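PDB 3E02: 3-keto-5-aminohexanoate cleavage protein, which probably catalyses the zinc-dependent cleavage of 3-keto-5-aminohexanoate or a related beta-keto acid. Local coordinates for residues L51-P56 and M69-Q74; N120-A125 and G142-I147; Q154-M159 and A183-R188. All blocks are in the same frame, centred on the assembly; numbering follows the deposited sequence. Where two conformers were deposited one is given.

Contact 1: residues L51-P56 and M69-Q74; sequences LHARDP and MRFLPQ. With ZN (zinc ion), chain B; EDO (1,2-ethanediol), chain I.
F71 and L51 each start toward the other's segment, and their first torsions set how they pass. F71 CG stands between its backbone N and carbonyl carbon (chi1 58°), which starts the ring toward the strand. L51 CG is anti to its own carbonyl carbon (chi1 -59°), which starts the branch toward the ring. The two side chains slide past each other in opposite directions. L51 CD1 lies near the plane of the F71 ring, 4.0 Å from F71 CE1. L51 CD1 also meets L72 CD2 at 3.6 Å. A53 CB lies in the ring plane, 3.9 Å from F71 CE2, so L51 and A53 both touch the ring at its edge. The tip of the F71 ring, CZ, is 3.7 Å from H52 O. Farther along, P56 CG is 4.0 Å from R70 NH2, and these two side chains cross at about a right angle.

F71 is the N-cap residue of helix 72-78, so the ring ties the start of that helix to strand 48-54 of the TIM-barrel sheet. I34 and V35 of helix 31-44 also touch the ring. No hydrogen bond joins the two segments. The H52 side chain starts away from 69-74, and H52 NE2 binds zinc at 2.2 Å. H50, E259 and three waters complete the site. The chemistry is therefore split: apolar packing toward the helix, and metal binding by H52 on the side away from it.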
loop_
_atom_site.group_PDB
_atom_site.type_symbol
_atom_site.label_atom_id
_atom_site.label_comp_id
_atom_site.label_asym_id
_atom_site.label_seq_id
_atom_site.Cartn_x
_atom_site.Cartn_y
_atom_site.Cartn_z
ATOM N N LEU A 51 28.599 8.705 14.441
ATOM C CA LEU A 51 29.883 8.204 14.921
ATOM C C LEU A 51 29.866 7.086 15.955
ATOM O O LEU A 51 29.118 7.157 16.923
ATOM C CB LEU A 51 30.629 9.391 15.533
ATOM C CG LEU A 51 30.894 10.590 14.609
ATOM C CD1 LEU A 51 31.385 11.795 15.428
ATOM C CD2 LEU A 51 31.873 10.231 13.504
ATOM N N HIS A 52 30.717 6.079 15.701
ATOM C CA HIS A 52 31.071 4.996 16.617
ATOM C C HIS A 52 32.589 5.043 16.774
ATOM O O HIS A 52 33.302 5.608 15.923
ATOM C CB HIS A 52 30.763 3.613 16.037
ATOM C CG HIS A 52 29.317 3.306 15.870
ATOM N ND1 HIS A 52 28.731 2.178 16.414
ATOM C CD2 HIS A 52 28.342 3.943 15.176
ATOM C CE1 HIS A 52 27.454 2.149 16.074
ATOM N NE2 HIS A 52 27.197 3.204 15.323
ATOM N N ALA A 53 33.081 4.412 17.842
ATOM C CA ALA A 53 34.511 4.266 18.111
ATOM C C ALA A 53 34.862 2.793 17.984
ATOM O O ALA A 53 34.000 1.911 18.153
ATOM C CB ALA A 53 34.868 4.763 19.533
ATOM N N ARG A 54 36.145 2.549 17.728
ATOM C CA ARG A 54 36.704 1.217 17.624
ATOM C C ARG A 54 38.055 1.175 18.324
ATOM O O ARG A 54 38.767 2.188 18.380
ATOM C CB ARG A 54 36.907 0.836 16.154
ATOM C CG ARG A 54 35.638 0.626 15.369
ATOM C CD ARG A 54 35.937 0.292 13.918
ATOM N NE ARG A 54 34.697 0.072 13.168
ATOM C CZ ARG A 54 34.039 -1.082 13.080
ATOM N NH1 ARG A 54 34.429 -2.160 13.731
ATOM N NH2 ARG A 54 32.929 -1.145 12.351
ATOM N N ASP A 55 38.402 -0.008 18.822
ATOM C CA ASP A 55 39.718 -0.258 19.406
ATOM C C ASP A 55 40.726 0.095 18.298
ATOM O O ASP A 55 40.635 -0.482 17.199
ATOM C CB ASP A 55 39.833 -1.729 19.807
ATOM C CG ASP A 55 41.178 -2.077 20.404
ATOM O OD1 ASP A 55 42.212 -1.941 19.721
ATOM O OD2 ASP A 55 41.191 -2.543 21.554
ATOM N N PRO A 56 41.648 1.054 18.560
ATOM C CA PRO A 56 42.612 1.481 17.516
ATOM C C PRO A 56 43.556 0.409 16.943
ATOM O O PRO A 56 44.032 0.578 15.826
ATOM C CB PRO A 56 43.433 2.575 18.217
ATOM C CG PRO A 56 42.639 2.984 19.380
ATOM C CD PRO A 56 41.865 1.806 19.816
HETATM N N MSE A 69 36.705 11.117 22.689
HETATM C CA MSE A 69 37.444 12.377 22.913
HETATM C C MSE A 69 38.726 12.520 22.090
HETATM O O MSE A 69 39.298 13.613 22.060
HETATM C CB MSE A 69 37.694 12.625 24.405
HETATM C CG MSE A 69 36.403 12.822 25.177
HETATM SE SE MSE A 69 35.257 14.237 24.416
HETATM C CE MSE A 69 33.615 13.619 25.137
ATOM N N ARG A 70 39.168 11.437 21.436
ATOM C CA ARG A 70 40.300 11.477 20.499
ATOM C C ARG A 70 39.875 11.820 19.058
ATOM O O ARG A 70 40.744 11.996 18.198
ATOM C CB ARG A 70 41.113 10.189 20.568
ATOM C CG ARG A 70 41.876 10.057 21.888
ATOM C CD ARG A 70 42.347 8.639 22.188
ATOM N NE ARG A 70 43.199 8.077 21.141
ATOM C CZ ARG A 70 43.711 6.847 21.149
ATOM N NH1 ARG A 70 43.471 5.999 22.157
ATOM N NH2 ARG A 70 44.461 6.454 20.118
ATOM N N PHE A 71 38.563 11.893 18.785
ATOM C CA PHE A 71 38.067 12.389 17.486
ATOM C C PHE A 71 37.010 13.510 17.520
ATOM O O PHE A 71 36.954 14.294 16.566
ATOM C CB PHE A 71 37.661 11.257 16.525
ATOM C CG PHE A 71 36.605 10.305 17.036
ATOM C CD1 PHE A 71 35.248 10.632 16.964
ATOM C CD2 PHE A 71 36.954 9.022 17.473
ATOM C CE1 PHE A 71 34.256 9.715 17.378
ATOM C CE2 PHE A 71 35.971 8.092 17.881
ATOM C CZ PHE A 71 34.624 8.440 17.835
ATOM N N LEU A 72 36.199 13.608 18.580
ATOM C CA LEU A 72 35.159 14.662 18.653
ATOM C C LEU A 72 35.699 16.107 18.614
ATOM O O LEU A 72 35.279 16.879 17.732
ATOM C CB LEU A 72 34.181 14.433 19.825
ATOM C CG LEU A 72 33.265 13.208 19.732
ATOM C CD1 LEU A 72 32.461 13.033 21.018
ATOM C CD2 LEU A 72 32.337 13.268 18.522
ATOM N N PRO A 73 36.642 16.478 19.527
ATOM C CA PRO A 73 37.216 17.836 19.448
ATOM C C PRO A 73 37.872 18.134 18.090
ATOM O O PRO A 73 37.721 19.236 17.562
ATOM C CB PRO A 73 38.281 17.854 20.559
ATOM C CG PRO A 73 38.049 16.689 21.383
ATOM C CD PRO A 73 37.218 15.707 20.645
ATOM N N GLN A 74 38.533 17.129 17.516
ATOM C CA GLN A 74 39.242 17.265 16.242
ATOM C C GLN A 74 38.254 17.505 15.106
ATOM O O GLN A 74 38.491 18.359 14.254
ATOM C CB GLN A 74 40.103 16.030 15.939
ATOM C CG GLN A 74 41.272 15.756 16.911
ATOM C CD GLN A 74 40.871 15.210 18.276
ATOM O OE1 GLN A 74 39.710 14.893 18.523
ATOM N NE2 GLN A 74 41.834 15.121 19.182
HETATM ZN ZN ZN B . 25.309 3.375 14.190
HETATM C C1 EDO I . 45.015 -0.757 13.074
HETATM O O1 EDO I . 44.433 0.550 13.076
HETATM C C2 EDO I . 44.053 -1.724 12.406
HETATM O O2 EDO I . 43.816 -1.272 11.063
HETATM O O HOH W 1 23.770 3.411 16.199
HETATM O O HOH W 2 22.999 3.148 13.503
HETATM O O HOH W 3 24.603 1.366 14.785
#

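Contact 2: residues N120-A125 and G142-I147; sequences NISQAA and GTRDFI. With EDO (1,2-ethanediol), chain K.
T143 OG1 receives the one hydrogen bond that crosses between the two segments. I121 N donates to T143 OG1 at 2.9 Å, with an N-H...O angle of 146°. The T143 side chain starts toward 120-125, with OG1 between its own backbone N and carbonyl carbon (chi1 69°). S122 N is also close to this oxygen, but the angle is too poor for a bond. The hydroxyl has a further hydrogen-bond partner in L140 O, a backbone carbonyl of helix 136-142. T143 thus links the end of that helix to the 120-125 loop.

The other polar bonds lie within 120-125. N120 OD1 accepts from S122 N at 3.1 Å, which defines an Asx turn. S122 OG donates to N120 OD1 at 2.6 Å. This second donor lies in the carbonyl plane, on a lone pair. S122 N stands 23° out of that plane. Two bonds therefore grip N120 OD1 and would limit rotation of the amide. The turn leads into 122-125, which has helical backbone angles. In the chain, 120-125 comes before helix 136-142, and 142-147 begins on its last residue.

Van der Waals contacts fill in around these bonds. I121 CG1 meets T143 CG2 at 3.7 Å, with the two side chains crossing obliquely. R144 was modelled in two conformers. In one of them its aliphatic part passes beside S122, and R144 NE is hydrogen-bonded to A141 O.

The second subunit also meets this region: D145 OD1 is hydrogen-bonded to T151 OG1 of that subunit, and N120 packs on its F152.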
loop_
_atom_site.group_PDB
_atom_site.type_symbol
_atom_site.label_atom_id
_atom_site.label_comp_id
_atom_site.label_asym_id
_atom_site.label_seq_id
_atom_site.Cartn_x
_atom_site.Cartn_y
_atom_site.Cartn_z
ATOM N N ASN A 120 20.931 -10.076 13.361
ATOM C CA ASN A 120 21.729 -11.195 12.884
ATOM C C ASN A 120 22.620 -10.825 11.692
ATOM O O ASN A 120 22.137 -10.677 10.566
ATOM C CB ASN A 120 20.770 -12.353 12.527
ATOM C CG ASN A 120 21.488 -13.673 12.208
ATOM O OD1 ASN A 120 22.724 -13.748 12.183
ATOM N ND2 ASN A 120 20.699 -14.726 11.963
ATOM N N ILE A 121 23.920 -10.684 11.952
ATOM C CA ILE A 121 24.922 -10.392 10.897
ATOM C C ILE A 121 25.862 -11.592 10.666
ATOM O O ILE A 121 26.909 -11.450 10.011
ATOM C CB ILE A 121 25.709 -9.081 11.202
ATOM C CG1 ILE A 121 26.501 -9.172 12.526
ATOM C CG2 ILE A 121 24.731 -7.902 11.214
ATOM C CD1 ILE A 121 27.320 -7.964 12.824
ATOM N N SER A 122 25.472 -12.770 11.174
ATOM C CA SER A 122 26.281 -13.989 11.098
ATOM C C SER A 122 26.561 -14.499 9.687
ATOM O O SER A 122 27.605 -15.099 9.461
ATOM C CB SER A 122 25.625 -15.109 11.914
ATOM O OG SER A 122 24.409 -15.544 11.315
ATOM N N GLN A 123 25.631 -14.273 8.756
ATOM C CA GLN A 123 25.799 -14.695 7.355
ATOM C C GLN A 123 27.021 -14.058 6.670
ATOM O O GLN A 123 27.571 -14.641 5.747
ATOM C CB GLN A 123 24.531 -14.401 6.538
ATOM C CG GLN A 123 23.320 -15.258 6.960
ATOM C CD GLN A 123 22.016 -14.823 6.289
ATOM O OE1 GLN A 123 21.651 -13.627 6.296
ATOM N NE2 GLN A 123 21.291 -15.793 5.726
ATOM N N ALA A 124 27.418 -12.863 7.117
ATOM C CA ALA A 124 28.609 -12.167 6.611
ATOM C C ALA A 124 29.888 -13.007 6.753
ATOM O O ALA A 124 30.755 -12.959 5.877
ATOM C CB ALA A 124 28.774 -10.805 7.312
ATOM N N ALA A 125 29.974 -13.805 7.816
ATOM C CA ALA A 125 31.142 -14.657 8.085
ATOM C C ALA A 125 31.431 -15.698 6.998
ATOM O O ALA A 125 32.600 -16.015 6.740
ATOM C CB ALA A 125 31.007 -15.344 9.460
ATOM N N GLY A 142 28.121 -15.001 17.024
ATOM C CA GLY A 142 27.339 -14.730 18.221
ATOM C C GLY A 142 26.051 -13.953 17.986
ATOM O O GLY A 142 25.159 -13.985 18.840
ATOM N N THR A 143 25.922 -13.281 16.830
ATOM C CA THR A 143 24.710 -12.529 16.512
ATOM C C THR A 143 23.500 -13.406 16.164
ATOM O O THR A 143 22.376 -12.888 16.152
ATOM C CB THR A 143 24.928 -11.395 15.512
ATOM O OG1 THR A 143 25.231 -11.910 14.211
ATOM C CG2 THR A 143 26.021 -10.427 16.023
ATOM N N ARG A 144 23.708 -14.710 15.903
ATOM C CA ARG A 144 22.597 -15.639 15.664
ATOM C C ARG A 144 21.701 -15.715 16.900
ATOM O O ARG A 144 20.506 -15.924 16.777
ATOM C CB ARG A 144 23.090 -17.052 15.325
ATOM C CG ARG A 144 23.879 -17.177 14.048
ATOM C CD ARG A 144 24.432 -18.583 13.872
ATOM N NE ARG A 144 25.585 -18.846 14.743
ATOM C CZ ARG A 144 26.076 -20.053 15.027
ATOM N NH1 ARG A 144 25.563 -21.170 14.494
ATOM N NH2 ARG A 144 27.119 -20.145 15.856
ATOM N N ASP A 145 22.299 -15.548 18.083
ATOM C CA ASP A 145 21.580 -15.605 19.349
ATOM C C ASP A 145 21.573 -14.241 20.050
ATOM O O ASP A 145 21.585 -14.181 21.276
ATOM C CB ASP A 145 22.248 -16.682 20.228
ATOM C CG ASP A 145 21.417 -17.074 21.440
ATOM O OD1 ASP A 145 20.177 -16.970 21.408
ATOM O OD2 ASP A 145 22.027 -17.459 22.447
ATOM N N PHE A 146 21.493 -13.154 19.280
ATOM C CA PHE A 146 21.583 -11.797 19.804
ATOM C C PHE A 146 20.331 -10.971 19.542
ATOM O O PHE A 146 19.746 -11.060 18.464
ATOM C CB PHE A 146 22.770 -11.092 19.164
ATOM C CG PHE A 146 22.933 -9.649 19.566
ATOM C CD1 PHE A 146 23.341 -9.309 20.852
ATOM C CD2 PHE A 146 22.693 -8.624 18.654
ATOM C CE1 PHE A 146 23.487 -7.964 21.221
ATOM C CE2 PHE A 146 22.844 -7.290 19.016
ATOM C CZ PHE A 146 23.248 -6.964 20.305
ATOM N N ILE A 147 19.978 -10.147 20.533
ATOM C CA ILE A 147 18.877 -9.188 20.456
ATOM C C ILE A 147 19.483 -7.811 20.728
ATOM O O ILE A 147 20.171 -7.631 21.739
ATOM C CB ILE A 147 17.788 -9.461 21.525
ATOM C CG1 ILE A 147 17.184 -10.865 21.362
ATOM C CG2 ILE A 147 16.669 -8.393 21.447
ATOM C CD1 ILE A 147 16.319 -11.301 22.538
HETATM C C1 EDO K . 18.901 -21.991 21.952
HETATM O O1 EDO K . 18.388 -21.920 23.294
HETATM C C2 EDO K . 19.653 -20.731 21.540
HETATM O O2 EDO K . 20.040 -19.897 22.638
#

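Contact 3: residues Q154-M159 and A183-R188; sequences QIERGM and AHFVDR
The selenium of M159, a selenomethionine, lies over one face of the F185 ring, in a Met-aromatic contact. M159 SE is 4.0 Å from the F185 ring centroid. I155 CG2 lies over the same face, in a CH-pi contact 4.1 Å from the F185 centroid. H184 CD2 lies over the centre of the opposite face. M159 SE comes 3.7 Å from F185 CG, at the root of the ring. I155 CG2 instead approaches the outer part, 3.6 Å from F185 CE2. E156 CB adds a contact with F185 CE1.

A salt bridge borders this apolar patch. E156 CG is anti to the backbone N (chi1 -174°), and the chain stays extended toward R188. R188 NH1 donates to E156 OE1 at 3.2 Å. OE1 lies near the guanidinium plane, but the donor comes from above the carboxylate plane. The bonds from R188 NH2 are weak. R188 NH1 also donates to H184 NE2 at 3.3 Å, which helps to position the guanidinium.

The short segment axes lie 11.7 Å apart and cross at -49°. Helix 152-163, strand 168-173 and helix 176-187 are successive barrel elements. Helix 95-105 lies beside Q154 and R157, and helix 211-225 beside A183 and V186.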
loop_
_atom_site.group_PDB
_atom_site.type_symbol
_atom_site.label_atom_id
_atom_site.label_comp_id
_atom_site.label_asym_id
_atom_site.label_seq_id
_atom_site.Cartn_x
_atom_site.Cartn_y
_atom_site.Cartn_z
ATOM N N GLN A 154 14.254 1.060 28.920
ATOM C CA GLN A 154 15.571 1.492 28.411
ATOM C C GLN A 154 15.447 2.751 27.554
ATOM O O GLN A 154 16.229 3.691 27.711
ATOM C CB GLN A 154 16.268 0.366 27.643
ATOM C CG GLN A 154 16.766 -0.751 28.552
ATOM C CD GLN A 154 17.434 -1.878 27.792
ATOM O OE1 GLN A 154 16.945 -2.338 26.754
ATOM N NE2 GLN A 154 18.561 -2.341 28.311
ATOM N N ILE A 155 14.455 2.771 26.663
ATOM C CA ILE A 155 14.210 3.937 25.797
ATOM C C ILE A 155 13.881 5.165 26.648
ATOM O O ILE A 155 14.461 6.232 26.443
ATOM C CB ILE A 155 13.101 3.678 24.756
ATOM C CG1 ILE A 155 13.531 2.563 23.780
ATOM C CG2 ILE A 155 12.810 4.976 23.982
ATOM C CD1 ILE A 155 12.370 1.931 22.984
ATOM N N GLU A 156 12.978 4.998 27.614
ATOM C CA GLU A 156 12.600 6.093 28.511
ATOM C C GLU A 156 13.805 6.664 29.279
ATOM O O GLU A 156 13.906 7.880 29.404
ATOM C CB GLU A 156 11.514 5.646 29.481
ATOM C CG GLU A 156 10.976 6.790 30.350
ATOM C CD GLU A 156 9.698 6.459 31.088
ATOM O OE1 GLU A 156 8.996 5.497 30.708
ATOM O OE2 GLU A 156 9.380 7.197 32.042
ATOM N N ARG A 157 14.696 5.784 29.759
ATOM C CA ARG A 157 15.927 6.177 30.487
ATOM C C ARG A 157 16.825 7.024 29.579
ATOM O O ARG A 157 17.261 8.116 29.963
ATOM C CB ARG A 157 16.695 4.933 30.974
ATOM C CG ARG A 157 17.990 5.209 31.777
ATOM C CD ARG A 157 18.849 3.956 31.970
ATOM N NE ARG A 157 20.173 4.335 32.473
ATOM C CZ ARG A 157 21.284 3.592 32.426
ATOM N NH1 ARG A 157 21.291 2.348 31.935
ATOM N NH2 ARG A 157 22.413 4.117 32.909
ATOM N N GLY A 158 17.080 6.516 28.376
ATOM C CA GLY A 158 17.887 7.220 27.379
ATOM C C GLY A 158 17.301 8.568 27.025
ATOM O O GLY A 158 18.017 9.557 26.998
HETATM N N MSE A 159 15.993 8.608 26.775
HETATM C CA MSE A 159 15.307 9.873 26.469
HETATM C C MSE A 159 15.410 10.881 27.609
HETATM O O MSE A 159 15.657 12.069 27.368
HETATM C CB MSE A 159 13.837 9.635 26.122
HETATM C CG MSE A 159 13.618 8.939 24.791
HETATM SE SE MSE A 159 11.718 8.592 24.610
HETATM C CE MSE A 159 11.771 7.969 22.819
ATOM N N ALA A 183 5.450 6.551 18.904
ATOM C CA ALA A 183 4.144 7.204 19.153
ATOM C C ALA A 183 3.743 7.161 20.640
ATOM O O ALA A 183 3.202 8.141 21.171
ATOM C CB ALA A 183 3.052 6.594 18.265
ATOM N N HIS A 184 4.015 6.033 21.298
ATOM C CA HIS A 184 3.794 5.871 22.741
ATOM C C HIS A 184 4.492 6.996 23.537
ATOM O O HIS A 184 3.871 7.631 24.401
ATOM C CB HIS A 184 4.268 4.472 23.201
ATOM C CG HIS A 184 4.299 4.291 24.685
ATOM N ND1 HIS A 184 3.170 4.030 25.428
ATOM C CD2 HIS A 184 5.326 4.353 25.564
ATOM C CE1 HIS A 184 3.503 3.922 26.699
ATOM N NE2 HIS A 184 4.806 4.112 26.808
ATOM N N PHE A 185 5.755 7.249 23.199
ATOM C CA PHE A 185 6.569 8.292 23.856
ATOM C C PHE A 185 6.172 9.701 23.441
ATOM O O PHE A 185 6.139 10.613 24.286
ATOM C CB PHE A 185 8.057 8.026 23.634
ATOM C CG PHE A 185 8.535 6.819 24.361
ATOM C CD1 PHE A 185 8.641 6.857 25.753
ATOM C CD2 PHE A 185 8.826 5.640 23.697
ATOM C CE1 PHE A 185 9.055 5.734 26.480
ATOM C CE2 PHE A 185 9.256 4.506 24.407
ATOM C CZ PHE A 185 9.359 4.555 25.800
ATOM N N VAL A 186 5.864 9.877 22.152
ATOM C CA VAL A 186 5.386 11.160 21.633
ATOM C C VAL A 186 4.086 11.553 22.353
ATOM O O VAL A 186 3.984 12.677 22.841
ATOM C CB VAL A 186 5.199 11.158 20.106
ATOM C CG1 VAL A 186 4.448 12.428 19.626
ATOM C CG2 VAL A 186 6.556 11.015 19.415
ATOM N N ASP A 187 3.140 10.617 22.468
ATOM C CA ASP A 187 1.875 10.859 23.199
ATOM C C ASP A 187 2.083 11.212 24.677
ATOM O O ASP A 187 1.298 11.984 25.237
ATOM C CB ASP A 187 0.909 9.672 23.076
ATOM C CG ASP A 187 0.411 9.454 21.653
ATOM O OD1 ASP A 187 0.556 10.356 20.787
ATOM O OD2 ASP A 187 -0.102 8.342 21.388
ATOM N N ARG A 188 3.131 10.665 25.291
ATOM C CA ARG A 188 3.495 10.989 26.680
ATOM C C ARG A 188 4.400 12.228 26.813
ATOM O O ARG A 188 4.807 12.577 27.931
ATOM C CB ARG A 188 4.179 9.795 27.333
ATOM C CG ARG A 188 3.263 8.596 27.520
ATOM C CD ARG A 188 4.069 7.404 27.930
ATOM N NE ARG A 188 4.746 7.669 29.196
ATOM C CZ ARG A 188 5.783 6.999 29.692
ATOM N NH1 ARG A 188 6.335 5.973 29.046
ATOM N NH2 ARG A 188 6.280 7.381 30.870
#

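In the fold
The three contacts follow one another along the chain without overlap, and all lie within one TIM-barrel fold. Contact 1 joins barrel strand 48-54 to helix 72-78 and includes a zinc ligand. Contact 2 joins the loop before helix 136-142 to the end of that helix and the loop after it. Contact 3 pairs helices 152-163 and 176-187. Centres are about 25 Å apart for contacts 1 and 2, and about 28 Å apart for the other two pairs. No two contacts touch. The nearest atoms of contacts 2 and 3 are about 8 Å apart. Both of these meet the second subunit, whereas no other chain touches contact 1. Metal binding and subunit packing thus involve different contacts.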